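Side-chain contacts in N(2),N(2)-dimethylguanosine tRNA methyltransferase (Pyrococcus horikoshii, PDB 2DUL), which probably transfers two methyl groups from S-adenosyl-L-methionine to the exocyclic amine of guanine 26 in a number of tRNAs: residues Arg89-Asn94 / Lys112-Asn117; His325-Arg330 / Ala366-Phe371; Glu339-Ala344 / Thr360-Ser365. All coordinates share one frame; numbering follows the deposited sequence.

How the interactions relate
All three contacts are buried meetings of apolar side chains, and they lie at two distant ends of the molecule. Interaction 1 belongs to the methyltransferase sheet, and the side chain of I116 comes within about 7 Å of that of D78, a predicted S-adenosyl-L-methionine ligand. Interactions 2 and 3 lie away from the annotated sites, on the opposite side of the chain's centre; their centres are 53 and 48 Å from that of interaction 1. These two are only 10 Å apart, centre to centre, and share a core through F371, whose CE1 is 3.9 Å from I341 CG2 and 4.0 Å from I362 CD1.

Interaction 1 (Arg89-Asn94 / Lys112-Asn117); sequences RNVMLN and KTIVIN
V91 meets I114 and I116 at their tips, a helix residue facing two strand residues that lie two positions apart. Each methyl of V91 has its own neighbour: CG1 lies 3.9 Å from I114 CD1, whereas CG2 approaches I116 CD1 at 3.6 Å. The same I116 CD1 also comes to 3.8 Å from V91 CB, and I114 CG2 is 4.0 Å from V91 CG1, which places it beside the fork of the valine. With V91 CG1 anti to the backbone N (chi1 166°), both branches of the fork are turned to the strand. Replacing V91 by an alanine would probably open a gap in front of I114 CD1 and deprive I116 CD1 of its nearest methyl neighbour across the contact.

On the helix, the polar bonds lie beside the valine's contact. N94 ND2 donates to N90 O at 2.7 Å, a short but bent bond (144° at the hydrogen) whose donor stands 26° out of the carbonyl plane, and the same amide nitrogen also reaches K12 O. The N90 amide uses both its ends, OD1 taking a bond from L14 N and ND2 giving one to T58 O, which satisfies this buried side chain with partners outside the apolar contact. On the strand side N117 ND2 bonds N77 OD1.

Around the apolar patch, L76 of strand 73-78 touches both V91 and I114, and I63 of helix 60-68 flanks V91. Strand 73-78, helix 81-94 and strand 113-118 form a beta-alpha-beta crossover, the two strands lying parallel and adjacent although a small pair of strands interrupts the return. Such crossovers build the Rossmann-like sheet of class I methyltransferases, and here the helix packs on the sheet beside the strand that ends in D78, a predicted S-adenosyl-L-methionine ligand.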
loop_
_atom_site.group_PDB
_atom_site.type_symbol
_atom_site.label_atom_id
_atom_site.label_comp_id
_atom_site.label_asym_id
_atom_site.label_seq_id
_atom_site.Cartn_x
_atom_site.Cartn_y
_atom_site.Cartn_z
ATOM N N ARG A 89 -1.670 5.678 27.721
ATOM C CA ARG A 89 -2.805 6.508 28.107
ATOM C C ARG A 89 -3.985 6.323 27.155
ATOM O O ARG A 89 -5.126 6.137 27.589
ATOM C CB ARG A 89 -2.402 7.984 28.125
ATOM C CG ARG A 89 -1.230 8.292 29.035
ATOM C CD ARG A 89 -1.032 9.793 29.178
ATOM N NE ARG A 89 -2.242 10.445 29.673
ATOM C CZ ARG A 89 -2.306 11.720 30.044
ATOM N NH1 ARG A 89 -3.453 12.225 30.482
ATOM N NH2 ARG A 89 -1.224 12.487 29.982
ATOM N N ASN A 90 -3.714 6.370 25.856
ATOM C CA ASN A 90 -4.784 6.224 24.884
ATOM C C ASN A 90 -5.429 4.853 24.906
ATOM O O ASN A 90 -6.633 4.733 24.691
ATOM C CB ASN A 90 -4.283 6.568 23.478
ATOM C CG ASN A 90 -4.017 8.051 23.313
ATOM O OD1 ASN A 90 -4.670 8.877 23.953
ATOM N ND2 ASN A 90 -3.070 8.400 22.447
ATOM N N VAL A 91 -4.642 3.818 25.170
ATOM C CA VAL A 91 -5.207 2.477 25.225
ATOM C C VAL A 91 -6.187 2.395 26.396
ATOM O O VAL A 91 -7.291 1.870 26.258
ATOM C CB VAL A 91 -4.104 1.405 25.383
ATOM C CG1 VAL A 91 -4.718 0.064 25.782
ATOM C CG2 VAL A 91 -3.353 1.252 24.071
ATOM N N MET A 92 -5.795 2.940 27.541
ATOM C CA MET A 92 -6.659 2.908 28.712
ATOM C C MET A 92 -7.853 3.846 28.585
ATOM O O MET A 92 -8.792 3.786 29.378
ATOM C CB MET A 92 -5.854 3.226 29.972
ATOM C CG MET A 92 -4.852 2.134 30.305
ATOM S SD MET A 92 -5.545 0.484 29.953
ATOM C CE MET A 92 -6.722 0.297 31.318
ATOM N N LEU A 93 -7.816 4.705 27.575
ATOM C CA LEU A 93 -8.911 5.632 27.338
ATOM C C LEU A 93 -9.993 4.912 26.542
ATOM O O LEU A 93 -11.140 5.351 26.497
ATOM C CB LEU A 93 -8.411 6.848 26.552
ATOM C CG LEU A 93 -9.405 7.984 26.295
ATOM C CD1 LEU A 93 -9.941 8.499 27.625
ATOM C CD2 LEU A 93 -8.720 9.101 25.518
ATOM N N ASN A 94 -9.623 3.789 25.934
ATOM C CA ASN A 94 -10.552 3.021 25.112
ATOM C C ASN A 94 -10.849 1.618 25.632
ATOM O O ASN A 94 -11.743 0.940 25.124
ATOM C CB ASN A 94 -9.999 2.927 23.689
ATOM C CG ASN A 94 -9.929 4.276 23.008
ATOM O OD1 ASN A 94 -10.920 4.757 22.468
ATOM N ND2 ASN A 94 -8.759 4.904 23.050
ATOM N N LYS A 112 -9.727 -8.624 24.129
ATOM C CA LYS A 112 -8.637 -8.560 23.179
ATOM C C LYS A 112 -7.388 -8.292 24.007
ATOM O O LYS A 112 -7.447 -7.599 25.023
ATOM C CB LYS A 112 -8.871 -7.442 22.161
ATOM C CG LYS A 112 -10.091 -7.683 21.290
ATOM C CD LYS A 112 -10.120 -6.762 20.094
ATOM C CE LYS A 112 -11.312 -7.075 19.204
ATOM N NZ LYS A 112 -11.318 -8.498 18.778
ATOM N N THR A 113 -6.270 -8.873 23.597
ATOM C CA THR A 113 -5.022 -8.673 24.311
ATOM C C THR A 113 -4.269 -7.557 23.610
ATOM O O THR A 113 -4.065 -7.600 22.396
ATOM C CB THR A 113 -4.184 -9.964 24.322
ATOM O OG1 THR A 113 -4.870 -10.945 25.104
ATOM C CG2 THR A 113 -2.805 -9.724 24.926
ATOM N N ILE A 114 -3.885 -6.549 24.382
ATOM C CA ILE A 114 -3.167 -5.400 23.850
ATOM C C ILE A 114 -1.777 -5.363 24.471
ATOM O O ILE A 114 -1.629 -5.411 25.693
ATOM C CB ILE A 114 -3.923 -4.097 24.176
ATOM C CG1 ILE A 114 -5.323 -4.161 23.566
ATOM C CG2 ILE A 114 -3.159 -2.887 23.638
ATOM C CD1 ILE A 114 -6.248 -3.059 24.023
ATOM N N VAL A 115 -0.763 -5.297 23.619
ATOM C CA VAL A 115 0.618 -5.269 24.069
ATOM C C VAL A 115 1.270 -3.982 23.583
ATOM O O VAL A 115 1.420 -3.766 22.380
ATOM C CB VAL A 115 1.402 -6.470 23.511
ATOM C CG1 VAL A 115 2.812 -6.485 24.085
ATOM C CG2 VAL A 115 0.666 -7.763 23.843
ATOM N N ILE A 116 1.638 -3.122 24.523
ATOM C CA ILE A 116 2.273 -1.855 24.193
ATOM C C ILE A 116 3.768 -2.019 24.435
ATOM O O ILE A 116 4.200 -2.370 25.534
ATOM C CB ILE A 116 1.711 -0.721 25.068
ATOM C CG1 ILE A 116 0.178 -0.813 25.101
ATOM C CG2 ILE A 116 2.139 0.629 24.502
ATOM C CD1 ILE A 116 -0.491 0.264 25.948
ATOM N N ASN A 117 4.555 -1.748 23.402
ATOM C CA ASN A 117 5.995 -1.928 23.472
ATOM C C ASN A 117 6.791 -0.650 23.209
ATOM O O ASN A 117 6.445 0.147 22.336
ATOM C CB ASN A 117 6.394 -3.002 22.451
ATOM C CG ASN A 117 7.702 -3.687 22.790
ATOM O OD1 ASN A 117 7.794 -4.434 23.769
ATOM N ND2 ASN A 117 8.724 -3.443 21.979
#

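Interaction 2 (His325-Arg330 / Ala366-Phe371); sequences HAIGRR and APYEVF
I327 presents a single atom, CD1, to two aromatic rings of the helix that starts after P367. The isoleucine is extended: CG1 is anti to the carbonyl carbon and CD1 continues the line away from the helix (chi2 -179°), so that the terminal methyl projects as far as the side chain allows. It lies 4.0 Å from F371 CE2, and the two side chains cross obliquely, the methyl approaching the phenyl ring at a slant. Y368 is met differently. Its CB starts off to one side, but with CG anti to the backbone N (chi1 173°) the ring swings back, and I327 CD1 comes to its edge, near the ring plane, 4.3 Å from CE1. At the other edge of the tyrosine ring the carboxylate atom E369 OE2 lies in plane, while the hydroxyl at its end is hydrogen-bonded to T256 O. The phenol is thereby fixed at its tip and touched by the methyl on one flank, and the contact is wholly apolar between the segments.

I372 and I375, farther along helix 368-375, also touch I327; Y322 of strand 322-323 meets the F371 ring with planes about 35° apart; and L345 of helix 338-347 packs on F371, as does I362 of strand 361-364, central in the small antiparallel sheet. Helix 368-375 thus packs against both helix 324-331 and helix 338-347.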
loop_
_atom_site.group_PDB
_atom_site.type_symbol
_atom_site.label_atom_id
_atom_site.label_comp_id
_atom_site.label_asym_id
_atom_site.label_seq_id
_atom_site.Cartn_x
_atom_site.Cartn_y
_atom_site.Cartn_z
ATOM N N HIS A 325 -3.876 13.748 -21.362
ATOM C CA HIS A 325 -3.274 15.073 -21.318
ATOM C C HIS A 325 -1.794 15.043 -21.704
ATOM O O HIS A 325 -1.374 15.732 -22.633
ATOM C CB HIS A 325 -3.444 15.677 -19.923
ATOM C CG HIS A 325 -2.956 17.086 -19.819
ATOM N ND1 HIS A 325 -1.619 17.407 -19.718
ATOM C CD2 HIS A 325 -3.624 18.264 -19.847
ATOM C CE1 HIS A 325 -1.485 18.722 -19.688
ATOM N NE2 HIS A 325 -2.686 19.265 -19.765
ATOM N N ALA A 326 -1.011 14.233 -21.000
ATOM C CA ALA A 326 0.421 14.132 -21.274
ATOM C C ALA A 326 0.719 13.701 -22.711
ATOM O O ALA A 326 1.615 14.247 -23.352
ATOM C CB ALA A 326 1.076 13.165 -20.288
ATOM N N ILE A 327 -0.026 12.720 -23.214
ATOM C CA ILE A 327 0.192 12.244 -24.573
ATOM C C ILE A 327 -0.116 13.355 -25.568
ATOM O O ILE A 327 0.563 13.495 -26.585
ATOM C CB ILE A 327 -0.669 10.999 -24.883
ATOM C CG1 ILE A 327 -0.171 9.815 -24.045
ATOM C CG2 ILE A 327 -0.595 10.665 -26.369
ATOM C CD1 ILE A 327 -0.929 8.513 -24.269
ATOM N N GLY A 328 -1.140 14.146 -25.270
ATOM C CA GLY A 328 -1.480 15.255 -26.142
ATOM C C GLY A 328 -0.305 16.218 -26.237
ATOM O O GLY A 328 0.027 16.699 -27.325
ATOM N N ARG A 329 0.335 16.499 -25.104
ATOM C CA ARG A 329 1.479 17.413 -25.096
ATOM C C ARG A 329 2.706 16.816 -25.785
ATOM O O ARG A 329 3.433 17.521 -26.489
ATOM C CB ARG A 329 1.846 17.811 -23.661
ATOM C CG ARG A 329 0.754 18.569 -22.928
ATOM C CD ARG A 329 1.214 19.054 -21.557
ATOM N NE ARG A 329 2.230 20.101 -21.638
ATOM C CZ ARG A 329 3.538 19.876 -21.712
ATOM N NH1 ARG A 329 3.998 18.633 -21.709
ATOM N NH2 ARG A 329 4.385 20.894 -21.794
ATOM N N ARG A 330 2.938 15.521 -25.584
ATOM C CA ARG A 330 4.087 14.854 -26.193
ATOM C C ARG A 330 3.963 14.787 -27.712
ATOM O O ARG A 330 4.911 15.100 -28.433
ATOM C CB ARG A 330 4.252 13.438 -25.623
ATOM C CG ARG A 330 4.635 13.396 -24.145
ATOM C CD ARG A 330 4.852 11.964 -23.651
ATOM N NE ARG A 330 5.112 11.917 -22.211
ATOM C CZ ARG A 330 6.248 12.300 -21.629
ATOM N NH1 ARG A 330 7.259 12.758 -22.359
ATOM N NH2 ARG A 330 6.368 12.240 -20.309
ATOM N N ALA A 366 -6.675 -1.707 -25.270
ATOM C CA ALA A 366 -6.360 -1.243 -26.619
ATOM C C ALA A 366 -4.886 -0.944 -26.863
ATOM O O ALA A 366 -4.178 -0.488 -25.971
ATOM C CB ALA A 366 -7.189 -0.003 -26.946
ATOM N N PRO A 367 -4.406 -1.215 -28.087
ATOM C CA PRO A 367 -3.006 -0.954 -28.436
ATOM C C PRO A 367 -2.812 0.562 -28.454
ATOM O O PRO A 367 -3.765 1.307 -28.674
ATOM C CB PRO A 367 -2.875 -1.555 -29.836
ATOM C CG PRO A 367 -3.935 -2.625 -29.860
ATOM C CD PRO A 367 -5.086 -1.953 -29.166
ATOM N N TYR A 368 -1.588 1.010 -28.222
ATOM C CA TYR A 368 -1.275 2.436 -28.227
ATOM C C TYR A 368 -1.800 3.165 -29.470
ATOM O O TYR A 368 -2.419 4.223 -29.364
ATOM C CB TYR A 368 0.240 2.631 -28.136
ATOM C CG TYR A 368 0.680 4.069 -28.314
ATOM C CD1 TYR A 368 0.572 4.990 -27.271
ATOM C CD2 TYR A 368 1.191 4.510 -29.535
ATOM C CE1 TYR A 368 0.968 6.326 -27.440
ATOM C CE2 TYR A 368 1.587 5.836 -29.720
ATOM C CZ TYR A 368 1.473 6.737 -28.674
ATOM O OH TYR A 368 1.851 8.046 -28.871
ATOM N N GLU A 369 -1.546 2.606 -30.648
ATOM C CA GLU A 369 -1.988 3.242 -31.885
ATOM C C GLU A 369 -3.498 3.392 -31.970
ATOM O O GLU A 369 -3.996 4.379 -32.511
ATOM C CB GLU A 369 -1.477 2.470 -33.100
ATOM C CG GLU A 369 0.039 2.443 -33.238
ATOM C CD GLU A 369 0.674 3.831 -33.281
ATOM O OE1 GLU A 369 0.016 4.796 -33.735
ATOM O OE2 GLU A 369 1.850 3.949 -32.879
ATOM N N VAL A 370 -4.234 2.418 -31.446
ATOM C CA VAL A 370 -5.691 2.507 -31.468
ATOM C C VAL A 370 -6.125 3.619 -30.512
ATOM O O VAL A 370 -7.060 4.361 -30.799
ATOM C CB VAL A 370 -6.347 1.185 -31.033
ATOM C CG1 VAL A 370 -7.841 1.392 -30.814
ATOM C CG2 VAL A 370 -6.117 0.123 -32.099
ATOM N N PHE A 371 -5.442 3.727 -29.376
ATOM C CA PHE A 371 -5.769 4.763 -28.402
ATOM C C PHE A 371 -5.583 6.147 -29.022
ATOM O O PHE A 371 -6.453 7.008 -28.906
ATOM C CB PHE A 371 -4.871 4.645 -27.164
ATOM C CG PHE A 371 -5.209 5.627 -26.073
ATOM C CD1 PHE A 371 -6.278 5.391 -25.213
ATOM C CD2 PHE A 371 -4.465 6.796 -25.915
ATOM C CE1 PHE A 371 -6.605 6.303 -24.206
ATOM C CE2 PHE A 371 -4.782 7.720 -24.912
ATOM C CZ PHE A 371 -5.852 7.473 -24.056
#

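Interaction 3 (Glu339-Ala344 / Thr360-Ser365); sequences EEIISA and TGIKTS
I341 and I342 close on I362 with no flat side chain among the three; the flat group within the two segments is the peptide carbonyl of E339, one turn before S343 in the helix, and outside them the ring of F371 touches I341 and I362. The E339 oxygen accepts two bonds from S343, which arrive from opposite faces of the carbonyl plane: the backbone N at 3.1 Å and the hydroxyl OG, also at 3.1 Å and tilted 28° from that plane.

The contact itself rests on I362, which reaches out from strand 361-364 and is shared by two consecutive helix residues. Its CD1 lies 3.7 Å from I341 CG2 and 3.8 Å from I341 CB, coming in at the branch point instead of at the far end of that side chain. I342 comes in at an angle on another side, with CG1 4.1 Å from I362 CD1 and just as close, 4.1 Å, to I362 CG2. CG1 of I362 is anti to the carbonyl carbon (chi1 -64°) and the chain is extended beyond it (chi2 170°), which carries CD1 to I341 while CG2 remains at hand for I342. T324 also touches both I341 and I362.

The next strand residue, K363, ends elsewhere, in a salt bridge with E194 and hydrogen bonds to the carbonyls of I318 and L320. The charge of K363 is therefore met away from the isoleucines. Between helix and strand only aliphatic carbon meets aliphatic carbon, which implies a union made by shape and by the exclusion of water, with no directional bond.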
loop_
_atom_site.group_PDB
_atom_site.type_symbol
_atom_site.label_atom_id
_atom_site.label_comp_id
_atom_site.label_asym_id
_atom_site.label_seq_id
_atom_site.Cartn_x
_atom_site.Cartn_y
_atom_site.Cartn_z
ATOM N N GLU A 339 -14.080 11.004 -20.665
ATOM C CA GLU A 339 -15.335 10.259 -20.718
ATOM C C GLU A 339 -15.669 9.828 -22.142
ATOM O O GLU A 339 -16.139 8.713 -22.368
ATOM C CB GLU A 339 -16.489 11.099 -20.166
ATOM C CG GLU A 339 -17.790 10.315 -20.033
ATOM C CD GLU A 339 -18.988 11.192 -19.712
ATOM O OE1 GLU A 339 -18.927 11.959 -18.726
ATOM O OE2 GLU A 339 -19.997 11.109 -20.447
ATOM N N GLU A 340 -15.426 10.718 -23.100
ATOM C CA GLU A 340 -15.705 10.433 -24.507
ATOM C C GLU A 340 -14.801 9.326 -25.044
ATOM O O GLU A 340 -15.238 8.457 -25.803
ATOM C CB GLU A 340 -15.510 11.702 -25.346
ATOM C CG GLU A 340 -16.461 12.834 -24.985
ATOM C CD GLU A 340 -16.100 14.157 -25.649
ATOM O OE1 GLU A 340 -16.901 15.109 -25.531
ATOM O OE2 GLU A 340 -15.022 14.254 -26.279
ATOM N N ILE A 341 -13.536 9.364 -24.643
ATOM C CA ILE A 341 -12.565 8.378 -25.091
ATOM C C ILE A 341 -12.901 6.989 -24.563
ATOM O O ILE A 341 -12.834 6.004 -25.301
ATOM C CB ILE A 341 -11.143 8.774 -24.644
ATOM C CG1 ILE A 341 -10.771 10.123 -25.266
ATOM C CG2 ILE A 341 -10.145 7.710 -25.068
ATOM C CD1 ILE A 341 -9.513 10.749 -24.693
ATOM N N ILE A 342 -13.257 6.908 -23.286
ATOM C CA ILE A 342 -13.603 5.624 -22.694
ATOM C C ILE A 342 -14.807 5.035 -23.420
ATOM O O ILE A 342 -14.820 3.848 -23.759
ATOM C CB ILE A 342 -13.925 5.762 -21.185
ATOM C CG1 ILE A 342 -12.653 6.135 -20.416
ATOM C CG2 ILE A 342 -14.503 4.449 -20.650
ATOM C CD1 ILE A 342 -12.856 6.314 -18.925
ATOM N N SER A 343 -15.819 5.863 -23.661
ATOM C CA SER A 343 -17.017 5.403 -24.359
ATOM C C SER A 343 -16.663 4.900 -25.754
ATOM O O SER A 343 -17.132 3.842 -26.181
ATOM C CB SER A 343 -18.050 6.531 -24.466
ATOM O OG SER A 343 -18.536 6.894 -23.186
ATOM N N ALA A 344 -15.824 5.656 -26.454
ATOM C CA ALA A 344 -15.405 5.283 -27.799
ATOM C C ALA A 344 -14.640 3.959 -27.812
ATOM O O ALA A 344 -14.855 3.121 -28.686
ATOM C CB ALA A 344 -14.546 6.390 -28.400
ATOM N N THR A 360 -6.518 12.067 -15.529
ATOM C CA THR A 360 -6.644 12.014 -16.984
ATOM C C THR A 360 -6.110 10.703 -17.564
ATOM O O THR A 360 -5.949 10.571 -18.780
ATOM C CB THR A 360 -5.902 13.190 -17.649
ATOM O OG1 THR A 360 -4.559 13.257 -17.148
ATOM C CG2 THR A 360 -6.618 14.503 -17.351
ATOM N N GLY A 361 -5.851 9.732 -16.697
ATOM C CA GLY A 361 -5.338 8.460 -17.169
ATOM C C GLY A 361 -6.426 7.463 -17.525
ATOM O O GLY A 361 -7.477 7.419 -16.887
ATOM N N ILE A 362 -6.182 6.664 -18.556
ATOM C CA ILE A 362 -7.152 5.658 -18.961
ATOM C C ILE A 362 -6.470 4.304 -19.093
ATOM O O ILE A 362 -5.490 4.161 -19.831
ATOM C CB ILE A 362 -7.811 6.004 -20.318
ATOM C CG1 ILE A 362 -8.626 7.293 -20.196
ATOM C CG2 ILE A 362 -8.722 4.857 -20.757
ATOM C CD1 ILE A 362 -9.103 7.833 -21.533
ATOM N N LYS A 363 -6.982 3.329 -18.352
ATOM C CA LYS A 363 -6.473 1.963 -18.397
ATOM C C LYS A 363 -7.251 1.333 -19.542
ATOM O O LYS A 363 -8.477 1.463 -19.608
ATOM C CB LYS A 363 -6.810 1.212 -17.101
ATOM C CG LYS A 363 -5.615 0.710 -16.281
ATOM C CD LYS A 363 -5.102 1.769 -15.338
ATOM C CE LYS A 363 -4.249 1.173 -14.217
ATOM N NZ LYS A 363 -3.015 0.478 -14.686
ATOM N N THR A 364 -6.562 0.656 -20.447
ATOM C CA THR A 364 -7.259 0.031 -21.554
ATOM C C THR A 364 -6.488 -1.125 -22.158
ATOM O O THR A 364 -5.257 -1.163 -22.105
ATOM C CB THR A 364 -7.565 1.048 -22.672
ATOM O OG1 THR A 364 -8.293 0.398 -23.719
ATOM C CG2 THR A 364 -6.282 1.627 -23.243
ATOM N N SER A 365 -7.225 -2.071 -22.728
ATOM C CA SER A 365 -6.621 -3.226 -23.375
ATOM C C SER A 365 -6.180 -2.842 -24.788
ATOM O O SER A 365 -5.400 -3.551 -25.422
ATOM C CB SER A 365 -7.639 -4.371 -23.450
ATOM O OG SER A 365 -8.821 -3.962 -24.131
#